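Local coordinates for secretion activator protein, hypothetical (Brucella abortus bv. 1 str. 9-941, PDB 7DNP) that probably cleaves peptidoglycan as a muramidase of glycosyl hydrolase family 108, an autolysin acting in the type IV secretion system, at residues I35-L40 and G45-K50; P11-D16 and D63-N68; G18-H23 and A51-L56. All coordinates share one frame; numbering follows the deposited sequence.

Contact 1: residues I35-L40 and G45-K50; sequences ITLATL and GRKVSK. With H9U ((2R)-2-[[(2S)-2-[[(2R)-2-[(2R,3S,4R,5R,6S)-5-acetamido-3-[(2S,3R,4R,5S,6R)-3-acetamido-6-(hydroxymethyl)-4,5-bis(oxidanyl)oxan-2-yl]oxy-2-(hydroxymethyl)-6-oxidanyl-oxan-4-yl]oxypropanoyl]amino]propanoyl]amino]pentanedioic acid), chain B.
The N-terminal turn of helix 37-44 packs against the loop that returns from that helix, and the residues that meet are Leu37 and Leu40 on one side and Val48 on the other. CG2 of Val48 is the point of contact: it lies 3.8 Å from CG of Leu37 and 4.0 Å from CG of Leu40, so one methyl sits against both leucines. Leu37 and Val48 run past each other in opposite senses, whereas Leu40 and Val48 meet at about a right angle. With CG anti to the backbone N (chi1 -173°), the Leu37 side chain reaches toward the loop, and both its methyls border the carbonyl O of Val48, CD1 at 3.5 Å and CD2 at 3.6 Å. No hydrogen bond joins the two segments; the loop is instead tied to the helix through Ser41, whose OG is bonded to both Val48 N and Leu37 O. This is a helix-loop-helix turn in the lysozyme-clan domain, with Thr36 and Ser49 at the N-cap positions of the two helices, and its first helix borders the glycan site. The bound peptidoglycan fragment H9U presents an acetamido oxygen, O12, to the start of helix 37-44. Thr36 N donates to O12 over 3.2 Å, nearly straight at 164°, and Thr39 OG1 donates to the same oxygen at 2.9 Å; a weak bond from Thr36 OG1 adds a third donor. Thr39 OG1 also receives a weak bond from the sugar hydroxyl O06 and is hydrogen-bonded to Tyr69 OH. CD1 of Ile35 makes an apolar touch with the acetamido methyl C41 at 4.0 Å, while Thr36 CG2 approaches the glycosidic oxygen O01 at 3.2 Å.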
loop_
_atom_site.group_PDB
_atom_site.type_symbol
_atom_site.label_atom_id
_atom_site.label_comp_id
_atom_site.label_asym_id
_atom_site.label_seq_id
_atom_site.Cartn_x
_atom_site.Cartn_y
_atom_site.Cartn_z
ATOM N N ILE A 35 -4.909 9.557 -4.231
ATOM C CA ILE A 35 -5.108 8.989 -5.560
ATOM C C ILE A 35 -4.429 9.880 -6.594
ATOM O O ILE A 35 -4.733 11.075 -6.690
ATOM C CB ILE A 35 -6.603 8.828 -5.870
ATOM C CG1 ILE A 35 -7.280 7.983 -4.789
ATOM C CG2 ILE A 35 -6.801 8.210 -7.248
ATOM C CD1 ILE A 35 -6.901 6.524 -4.842
ATOM N N THR A 36 -3.521 9.300 -7.381
ATOM C CA THR A 36 -2.806 10.061 -8.395
ATOM C C THR A 36 -3.603 10.114 -9.692
ATOM O O THR A 36 -4.608 9.417 -9.874
ATOM C CB THR A 36 -1.433 9.458 -8.684
ATOM O OG1 THR A 36 -1.592 8.240 -9.427
ATOM C CG2 THR A 36 -0.680 9.181 -7.392
ATOM N N LEU A 37 -3.117 10.945 -10.618
ATOM C CA LEU A 37 -3.803 11.116 -11.892
ATOM C C LEU A 37 -3.758 9.837 -12.719
ATOM O O LEU A 37 -4.752 9.468 -13.357
ATOM C CB LEU A 37 -3.184 12.282 -12.661
ATOM C CG LEU A 37 -3.890 12.710 -13.943
ATOM C CD1 LEU A 37 -3.899 14.226 -14.047
ATOM C CD2 LEU A 37 -3.219 12.091 -15.157
ATOM N N ALA A 38 -2.614 9.148 -12.720
ATOM C CA ALA A 38 -2.486 7.921 -13.499
ATOM C C ALA A 38 -3.405 6.836 -12.961
ATOM O O ALA A 38 -3.969 6.046 -13.726
ATOM C CB ALA A 38 -1.035 7.442 -13.490
ATOM N N THR A 39 -3.574 6.788 -11.642
ATOM C CA THR A 39 -4.456 5.785 -11.056
ATOM C C THR A 39 -5.914 6.077 -11.388
ATOM O O THR A 39 -6.676 5.159 -11.704
ATOM C CB THR A 39 -4.226 5.719 -9.547
ATOM O OG1 THR A 39 -2.910 5.211 -9.299
ATOM C CG2 THR A 39 -5.251 4.808 -8.868
ATOM N N LEU A 40 -6.318 7.351 -11.345
ATOM C CA LEU A 40 -7.681 7.687 -11.745
ATOM C C LEU A 40 -7.881 7.434 -13.234
ATOM O O LEU A 40 -8.962 7.021 -13.665
ATOM C CB LEU A 40 -7.992 9.145 -11.405
ATOM C CG LEU A 40 -9.433 9.603 -11.665
ATOM C CD1 LEU A 40 -10.432 8.660 -10.999
ATOM C CD2 LEU A 40 -9.641 11.028 -11.169
ATOM N N GLY A 45 -10.489 4.583 -17.610
ATOM C CA GLY A 45 -10.270 4.092 -18.961
ATOM C C GLY A 45 -9.880 5.162 -19.959
ATOM O O GLY A 45 -10.105 4.992 -21.164
ATOM N N ARG A 46 -9.299 6.263 -19.489
ATOM C CA ARG A 46 -8.874 7.377 -20.330
ATOM C C ARG A 46 -8.007 8.297 -19.485
ATOM O O ARG A 46 -8.140 8.329 -18.260
ATOM C CB ARG A 46 -10.077 8.145 -20.901
ATOM C CG ARG A 46 -11.229 8.319 -19.912
ATOM C CD ARG A 46 -12.222 9.377 -20.378
ATOM N NE ARG A 46 -11.614 10.704 -20.404
ATOM C CZ ARG A 46 -11.662 11.569 -19.395
ATOM N NH1 ARG A 46 -12.297 11.252 -18.278
ATOM N NH2 ARG A 46 -11.072 12.752 -19.503
ATOM N N LYS A 47 -7.128 9.050 -20.147
ATOM C CA LYS A 47 -6.262 9.999 -19.450
ATOM C C LYS A 47 -7.103 11.149 -18.905
ATOM O O LYS A 47 -7.677 11.924 -19.674
ATOM C CB LYS A 47 -5.174 10.511 -20.392
ATOM C CG LYS A 47 -4.227 11.527 -19.760
ATOM C CD LYS A 47 -2.980 11.747 -20.619
ATOM C CE LYS A 47 -1.925 12.585 -19.889
ATOM N NZ LYS A 47 -1.486 11.963 -18.602
ATOM N N VAL A 48 -7.174 11.272 -17.579
ATOM C CA VAL A 48 -8.012 12.287 -16.955
ATOM C C VAL A 48 -7.213 13.569 -16.760
ATOM O O VAL A 48 -5.982 13.587 -16.810
ATOM C CB VAL A 48 -8.602 11.808 -15.612
ATOM C CG1 VAL A 48 -9.417 10.530 -15.801
ATOM C CG2 VAL A 48 -7.494 11.614 -14.583
ATOM N N SER A 49 -7.940 14.654 -16.513
ATOM C CA SER A 49 -7.372 15.967 -16.260
ATOM C C SER A 49 -7.106 16.176 -14.770
ATOM O O SER A 49 -7.587 15.432 -13.912
ATOM C CB SER A 49 -8.318 17.045 -16.778
ATOM O OG SER A 49 -9.410 17.199 -15.889
ATOM N N LYS A 50 -6.331 17.223 -14.468
ATOM C CA LYS A 50 -6.104 17.602 -13.076
ATOM C C LYS A 50 -7.410 17.975 -12.385
ATOM O O LYS A 50 -7.600 17.681 -11.198
ATOM C CB LYS A 50 -5.108 18.762 -13.002
ATOM C CG LYS A 50 -3.666 18.321 -12.788
ATOM C CD LYS A 50 -2.682 19.454 -13.052
ATOM C CE LYS A 50 -1.855 19.758 -11.813
ATOM N NZ LYS A 50 -0.651 20.584 -12.122
HETATM C C22 H9U B . 1.958 7.800 -4.430
HETATM C C24 H9U B . 3.594 9.361 -3.486
HETATM C C26 H9U B . 0.878 8.446 -3.539
HETATM C C28 H9U B . 2.480 10.073 -2.701
HETATM C C23 H9U B . 3.077 8.728 -4.718
HETATM C C25 H9U B . 1.585 6.059 -5.987
HETATM C C27 H9U B . 0.329 5.410 -6.617
HETATM C C29 H9U B . 0.627 4.041 -7.099
HETATM C C30 H9U B . 1.803 4.000 -7.988
HETATM C C31 H9U B . 3.022 4.586 -7.260
HETATM C C32 H9U B . 5.076 8.540 -6.185
HETATM C C33 H9U B . -0.059 7.399 -3.022
HETATM C C34 H9U B . 4.250 4.504 -8.116
HETATM C C35 H9U B . 5.914 10.292 -3.062
HETATM C C36 H9U B . 6.400 7.832 -5.918
HETATM C C37 H9U B . -2.094 5.827 -5.711
HETATM C C38 H9U B . 4.688 8.418 -7.650
HETATM C C39 H9U B . 7.657 6.010 -4.699
HETATM C C40 H9U B . 7.007 11.322 -3.325
HETATM C C41 H9U B . -3.058 5.623 -4.543
HETATM C C42 H9U B . 7.805 4.946 -5.780
HETATM C C43 H9U B . 8.620 4.337 -8.115
HETATM C C44 H9U B . 7.580 5.335 -3.343
HETATM C C45 H9U B . 7.506 4.540 -9.131
HETATM C C46 H9U B . 9.949 4.561 -8.821
HETATM C C47 H9U B . 10.471 3.266 -9.442
HETATM C C48 H9U B . 11.829 3.473 -10.109
HETATM N N18 H9U B . 4.654 10.378 -3.759
HETATM N N19 H9U B . -0.741 5.303 -5.575
HETATM N N20 H9U B . 6.413 6.709 -4.973
HETATM N N21 H9U B . 8.463 5.309 -7.041
HETATM O O01 H9U B . 1.355 7.390 -5.679
HETATM O O02 H9U B . 1.412 9.137 -2.360
HETATM O O03 H9U B . 2.747 5.975 -6.888
HETATM O O04 H9U B . 4.133 7.899 -5.353
HETATM O O05 H9U B . 1.952 11.076 -3.470
HETATM O O06 H9U B . -0.545 3.474 -7.801
HETATM O O07 H9U B . 2.087 2.639 -8.361
HETATM O O08 H9U B . -0.929 8.041 -2.128
HETATM O O09 H9U B . 4.049 5.243 -9.287
HETATM O O10 H9U B . 6.105 9.418 -2.281
HETATM O O11 H9U B . 7.396 8.184 -6.452
HETATM O O12 H9U B . -2.461 6.393 -6.692
HETATM O O13 H9U B . 7.375 3.855 -5.590
HETATM O O14 H9U B . 7.022 3.544 -9.735
HETATM O O15 H9U B . 7.074 5.701 -9.366
HETATM O O16 H9U B . 12.373 4.610 -10.073
HETATM O O17 H9U B . 12.394 2.508 -10.691
#

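Contact 2: residues P11-D16 and D63-N68; sequences PHVFSD and DIYREN
Phe14 and Tyr65 form an offset edge-to-face pair between helix 5-17 and helix 58-70, with the edge of the tyrosine directed toward the face of the phenylalanine. The ring planes stand at 82° and the centroids are 5.9 Å apart; the nearest atoms are CZ of Phe14 and CD2 of Tyr65, at 4.1 Å. Val13 adds a looser touch, its CG1 lying 4.3 Å from CZ of Tyr65. The closest CA atoms, those of Val13 and Tyr65, are 9.9 Å apart, so the side chains bridge the gap. Tyr65 has CG anti to its carbonyl carbon (chi1 -81°), which carries the ring toward helix 5-17; its OH is hydrogen-bonded to Met33 O, and the residue also lies in the H9U pocket. Phe14 is held in turn by a cation-pi contact with Lys58. Farther out on helix 58-70, Arg66 links Asp63 and Glu67: NH1 meets the anti lone pair of Asp63 OD1 at 2.8 Å, while NE and NH2 share Glu67 OE2. Because Met33 O holds the far end of the tyrosine ring, its edge can stay turned to Phe14 without a polar partner from helix 5-17.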
loop_
_atom_site.group_PDB
_atom_site.type_symbol
_atom_site.label_atom_id
_atom_site.label_comp_id
_atom_site.label_asym_id
_atom_site.label_seq_id
_atom_site.Cartn_x
_atom_site.Cartn_y
_atom_site.Cartn_z
ATOM N N PRO A 11 -9.743 4.340 7.274
ATOM C CA PRO A 11 -9.861 5.660 7.918
ATOM C C PRO A 11 -8.513 6.289 8.232
ATOM O O PRO A 11 -8.355 7.508 8.092
ATOM C CB PRO A 11 -10.670 5.355 9.187
ATOM C CG PRO A 11 -11.475 4.165 8.825
ATOM C CD PRO A 11 -10.583 3.335 7.950
ATOM N N HIS A 12 -7.525 5.483 8.629
ATOM C CA HIS A 12 -6.185 6.016 8.856
ATOM C C HIS A 12 -5.539 6.490 7.562
ATOM O O HIS A 12 -4.785 7.467 7.571
ATOM C CB HIS A 12 -5.301 4.966 9.532
ATOM C CG HIS A 12 -5.711 4.651 10.935
ATOM N ND1 HIS A 12 -6.329 3.466 11.282
ATOM C CD2 HIS A 12 -5.606 5.369 12.077
ATOM C CE1 HIS A 12 -6.581 3.468 12.578
ATOM N NE2 HIS A 12 -6.152 4.612 13.085
ATOM N N VAL A 13 -5.812 5.817 6.443
ATOM C CA VAL A 13 -5.280 6.278 5.163
ATOM C C VAL A 13 -5.868 7.636 4.806
ATOM O O VAL A 13 -5.138 8.588 4.511
ATOM C CB VAL A 13 -5.546 5.237 4.059
ATOM C CG1 VAL A 13 -5.167 5.801 2.696
ATOM C CG2 VAL A 13 -4.783 3.947 4.342
ATOM N N PHE A 14 -7.199 7.750 4.835
ATOM C CA PHE A 14 -7.843 9.009 4.472
ATOM C C PHE A 14 -7.441 10.134 5.421
ATOM O O PHE A 14 -7.257 11.280 4.993
ATOM C CB PHE A 14 -9.364 8.836 4.452
ATOM C CG PHE A 14 -9.879 8.130 3.224
ATOM C CD1 PHE A 14 -9.799 8.733 1.980
ATOM C CD2 PHE A 14 -10.439 6.866 3.315
ATOM C CE1 PHE A 14 -10.268 8.092 0.848
ATOM C CE2 PHE A 14 -10.908 6.218 2.188
ATOM C CZ PHE A 14 -10.824 6.832 0.953
ATOM N N SER A 15 -7.295 9.824 6.711
ATOM C CA SER A 15 -6.822 10.818 7.671
ATOM C C SER A 15 -5.417 11.296 7.322
ATOM O O SER A 15 -5.137 12.498 7.334
ATOM C CB SER A 15 -6.849 10.235 9.086
ATOM O OG SER A 15 -8.175 10.103 9.565
ATOM N N ASP A 16 -4.519 10.362 7.006
ATOM C CA ASP A 16 -3.121 10.702 6.762
ATOM C C ASP A 16 -2.897 11.391 5.423
ATOM O O ASP A 16 -1.815 11.953 5.214
ATOM C CB ASP A 16 -2.246 9.445 6.837
ATOM C CG ASP A 16 -2.212 8.832 8.231
ATOM O OD1 ASP A 16 -2.840 9.396 9.154
ATOM O OD2 ASP A 16 -1.556 7.781 8.403
ATOM N N ASP A 63 -13.559 2.964 -3.704
ATOM C CA ASP A 63 -13.634 1.842 -4.637
ATOM C C ASP A 63 -12.275 1.559 -5.260
ATOM O O ASP A 63 -11.909 0.399 -5.478
ATOM C CB ASP A 63 -14.662 2.117 -5.735
ATOM C CG ASP A 63 -16.072 2.273 -5.203
ATOM O OD1 ASP A 63 -16.405 1.660 -4.167
ATOM O OD2 ASP A 63 -16.855 3.012 -5.834
ATOM N N ILE A 64 -11.515 2.614 -5.561
ATOM C CA ILE A 64 -10.193 2.439 -6.151
ATOM C C ILE A 64 -9.256 1.751 -5.171
ATOM O O ILE A 64 -8.529 0.821 -5.538
ATOM C CB ILE A 64 -9.630 3.796 -6.606
ATOM C CG1 ILE A 64 -10.412 4.308 -7.825
ATOM C CG2 ILE A 64 -8.138 3.679 -6.894
ATOM C CD1 ILE A 64 -10.154 5.765 -8.142
ATOM N N TYR A 65 -9.250 2.199 -3.914
ATOM C CA TYR A 65 -8.412 1.564 -2.905
ATOM C C TYR A 65 -8.832 0.116 -2.667
ATOM O O TYR A 65 -7.979 -0.755 -2.465
ATOM C CB TYR A 65 -8.465 2.362 -1.601
ATOM C CG TYR A 65 -7.548 3.571 -1.583
ATOM C CD1 TYR A 65 -6.206 3.460 -1.927
ATOM C CD2 TYR A 65 -8.030 4.825 -1.229
ATOM C CE1 TYR A 65 -5.369 4.564 -1.912
ATOM C CE2 TYR A 65 -7.202 5.934 -1.213
ATOM C CZ TYR A 65 -5.877 5.799 -1.553
ATOM O OH TYR A 65 -5.062 6.909 -1.534
ATOM N N ARG A 66 -10.141 -0.159 -2.684
ATOM C CA ARG A 66 -10.618 -1.520 -2.435
ATOM C C ARG A 66 -10.258 -2.454 -3.587
ATOM O O ARG A 66 -9.662 -3.516 -3.375
ATOM C CB ARG A 66 -12.132 -1.514 -2.198
ATOM C CG ARG A 66 -12.696 -2.809 -1.583
ATOM C CD ARG A 66 -14.231 -2.850 -1.629
ATOM N NE ARG A 66 -14.726 -2.711 -2.999
ATOM C CZ ARG A 66 -15.345 -1.631 -3.467
ATOM N NH1 ARG A 66 -15.565 -0.589 -2.675
ATOM N NH2 ARG A 66 -15.743 -1.592 -4.732
ATOM N N GLU A 67 -10.605 -2.069 -4.819
ATOM C CA GLU A 67 -10.438 -2.954 -5.968
ATOM C C GLU A 67 -9.003 -2.990 -6.480
ATOM O O GLU A 67 -8.505 -4.055 -6.867
ATOM C CB GLU A 67 -11.362 -2.521 -7.107
ATOM C CG GLU A 67 -12.842 -2.635 -6.798
ATOM C CD GLU A 67 -13.251 -4.051 -6.468
ATOM O OE1 GLU A 67 -12.629 -4.992 -7.012
ATOM O OE2 GLU A 67 -14.194 -4.223 -5.663
ATOM N N ASN A 68 -8.332 -1.846 -6.529
ATOM C CA ASN A 68 -7.050 -1.770 -7.211
ATOM C C ASN A 68 -5.861 -1.815 -6.270
ATOM O O ASN A 68 -4.719 -1.761 -6.735
ATOM C CB ASN A 68 -6.997 -0.511 -8.078
ATOM C CG ASN A 68 -7.691 -0.713 -9.412
ATOM O OD1 ASN A 68 -8.236 -1.786 -9.677
ATOM N ND2 ASN A 68 -7.663 0.305 -10.260
#

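Contact 3: residues G18-H23 and A51-L56; sequences GGYVDH and AEVKAL
Strand 20-21 passes helix 50-54 most closely at Tyr20 and Lys54, whose CA atoms are 5.9 Å apart, and no hydrogen bond crosses between the segments. The strand is an outer member of the small three-stranded antiparallel sheet of the lysozyme-clan domain, paired with strand 31-32 through Val21 and Thr31. Gly18 is the first residue past helix 5-17 to leave helical angles, with positive phi, and Gly19 leads into the strand. Within 51-56, Ala55 N bonds to Ala51 O and Leu56 N to Val53 O, and Val53 O is also bonded to Asn32 ND2 of the sheet's middle strand.

Tyr20 points toward the helix and carries most of the contact. With CG anti to the backbone N (chi1 -177°), its ring spreads against Lys54, the two side chains crossing at about a right angle. The ring also packs on the helix backbone, CD1 lying 3.7 Å from CA of Lys54. The aliphatic part of the lysine lies over one ring face: CB is near CD1 and CE1, while CD and CE pass over CD2 and CE2. The bend at chi4 (-84°) turns NZ off the ring. Val53 comes from another direction, CG1 meeting the ring edge at CE1, 4.2 Å away. At the centre of the face, Lys54 CG makes a CH-pi contact, 3.9 Å from the Tyr20 ring centroid and only 10° off the ring normal.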
loop_
_atom_site.group_PDB
_atom_site.type_symbol
_atom_site.label_atom_id
_atom_site.label_comp_id
_atom_site.label_asym_id
_atom_site.label_seq_id
_atom_site.Cartn_x
_atom_site.Cartn_y
_atom_site.Cartn_z
ATOM N N GLY A 18 -5.369 13.630 3.647
ATOM C CA GLY A 18 -6.010 14.899 3.372
ATOM C C GLY A 18 -6.686 14.893 2.007
ATOM O O GLY A 18 -6.920 13.855 1.390
ATOM N N GLY A 19 -6.995 16.097 1.536
ATOM C CA GLY A 19 -7.729 16.244 0.294
ATOM C C GLY A 19 -6.857 16.356 -0.940
ATOM O O GLY A 19 -6.005 15.499 -1.197
ATOM N N TYR A 20 -7.076 17.412 -1.719
ATOM C CA TYR A 20 -6.299 17.653 -2.926
ATOM C C TYR A 20 -4.947 18.248 -2.555
ATOM O O TYR A 20 -4.871 19.236 -1.818
ATOM C CB TYR A 20 -7.059 18.590 -3.865
ATOM C CG TYR A 20 -6.377 18.851 -5.194
ATOM C CD1 TYR A 20 -6.265 17.850 -6.149
ATOM C CD2 TYR A 20 -5.859 20.105 -5.498
ATOM C CE1 TYR A 20 -5.648 18.087 -7.369
ATOM C CE2 TYR A 20 -5.241 20.352 -6.716
ATOM C CZ TYR A 20 -5.139 19.339 -7.648
ATOM O OH TYR A 20 -4.525 19.577 -8.865
ATOM N N VAL A 21 -3.880 17.623 -3.044
ATOM C CA VAL A 21 -2.516 18.091 -2.835
ATOM C C VAL A 21 -1.837 18.120 -4.192
ATOM O O VAL A 21 -1.767 17.092 -4.878
ATOM C CB VAL A 21 -1.737 17.195 -1.857
ATOM C CG1 VAL A 21 -0.376 17.805 -1.549
ATOM C CG2 VAL A 21 -2.531 16.988 -0.575
ATOM N N ASP A 22 -1.351 19.292 -4.590
ATOM C CA ASP A 22 -0.683 19.455 -5.877
ATOM C C ASP A 22 0.617 20.211 -5.640
ATOM O O ASP A 22 0.613 21.430 -5.440
ATOM C CB ASP A 22 -1.570 20.177 -6.881
ATOM C CG ASP A 22 -0.878 20.394 -8.213
ATOM O OD1 ASP A 22 0.031 19.602 -8.555
ATOM O OD2 ASP A 22 -1.246 21.357 -8.919
ATOM N N HIS A 23 1.726 19.476 -5.652
ATOM C CA HIS A 23 3.065 20.046 -5.571
ATOM C C HIS A 23 3.747 19.778 -6.903
ATOM O O HIS A 23 4.412 18.744 -7.071
ATOM C CB HIS A 23 3.850 19.435 -4.409
ATOM C CG HIS A 23 3.246 19.707 -3.065
ATOM N ND1 HIS A 23 3.494 18.917 -1.963
ATOM C CD2 HIS A 23 2.408 20.686 -2.645
ATOM C CE1 HIS A 23 2.835 19.397 -0.922
ATOM N NE2 HIS A 23 2.169 20.469 -1.310
ATOM N N ALA A 51 -8.322 18.630 -13.109
ATOM C CA ALA A 51 -9.612 18.981 -12.521
ATOM C C ALA A 51 -10.396 17.741 -12.113
ATOM O O ALA A 51 -11.123 17.766 -11.113
ATOM C CB ALA A 51 -10.430 19.823 -13.504
ATOM N N GLU A 52 -10.266 16.653 -12.874
ATOM C CA GLU A 52 -10.971 15.424 -12.527
ATOM C C GLU A 52 -10.421 14.823 -11.239
ATOM O O GLU A 52 -11.182 14.317 -10.408
ATOM C CB GLU A 52 -10.880 14.423 -13.685
ATOM C CG GLU A 52 -11.907 14.671 -14.792
ATOM C CD GLU A 52 -11.612 13.900 -16.069
ATOM O OE1 GLU A 52 -10.675 14.281 -16.805
ATOM O OE2 GLU A 52 -12.319 12.903 -16.336
ATOM N N VAL A 53 -9.099 14.875 -11.054
ATOM C CA VAL A 53 -8.509 14.441 -9.791
ATOM C C VAL A 53 -8.985 15.334 -8.653
ATOM O O VAL A 53 -9.345 14.852 -7.572
ATOM C CB VAL A 53 -6.973 14.424 -9.899
ATOM C CG1 VAL A 53 -6.342 14.137 -8.543
ATOM C CG2 VAL A 53 -6.537 13.391 -10.924
ATOM N N LYS A 54 -9.018 16.648 -8.888
ATOM C CA LYS A 54 -9.478 17.584 -7.868
ATOM C C LYS A 54 -10.936 17.340 -7.483
ATOM O O LYS A 54 -11.308 17.537 -6.320
ATOM C CB LYS A 54 -9.279 19.017 -8.365
ATOM C CG LYS A 54 -9.427 20.086 -7.305
ATOM C CD LYS A 54 -8.852 21.412 -7.785
ATOM C CE LYS A 54 -8.731 22.415 -6.647
ATOM N NZ LYS A 54 -10.013 23.138 -6.403
ATOM N N ALA A 55 -11.770 16.900 -8.425
ATOM C CA ALA A 55 -13.176 16.643 -8.138
ATOM C C ALA A 55 -13.451 15.224 -7.644
ATOM O O ALA A 55 -14.608 14.907 -7.357
ATOM C CB ALA A 55 -14.031 16.922 -9.382
ATOM N N LEU A 56 -12.431 14.371 -7.536
ATOM C CA LEU A 56 -12.629 12.986 -7.115
ATOM C C LEU A 56 -13.427 12.902 -5.819
ATOM O O LEU A 56 -13.147 13.621 -4.856
ATOM C CB LEU A 56 -11.275 12.299 -6.933
ATOM C CG LEU A 56 -11.305 10.804 -6.596
ATOM C CD1 LEU A 56 -12.014 10.024 -7.685
ATOM C CD2 LEU A 56 -9.893 10.269 -6.397
#

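How the contacts relate
From the N terminus, helix 5-17 opens the widest loop, closed by contact 2 when helix 58-70 arrives. Within it, strand 20-21 starts a second loop, which contact 3 closes at helix 50-54. Contact 1, between 35-40 and 45-50, is the shortest and lies inside both, so the three closures nest and none cross. Contacts 1 and 3 join through Leu37 against Val53 and Ile35 against Leu56. Contacts 1 and 2 meet where Ile35 CD1 packs on Tyr65 CZ and on Ile64. Contacts 2 and 3 adjoin only in sequence. Contact 2 ties two helices, contact 3 the sheet's outer strand to helix 50-54, and contact 1 helix 37-44 to the loop after it.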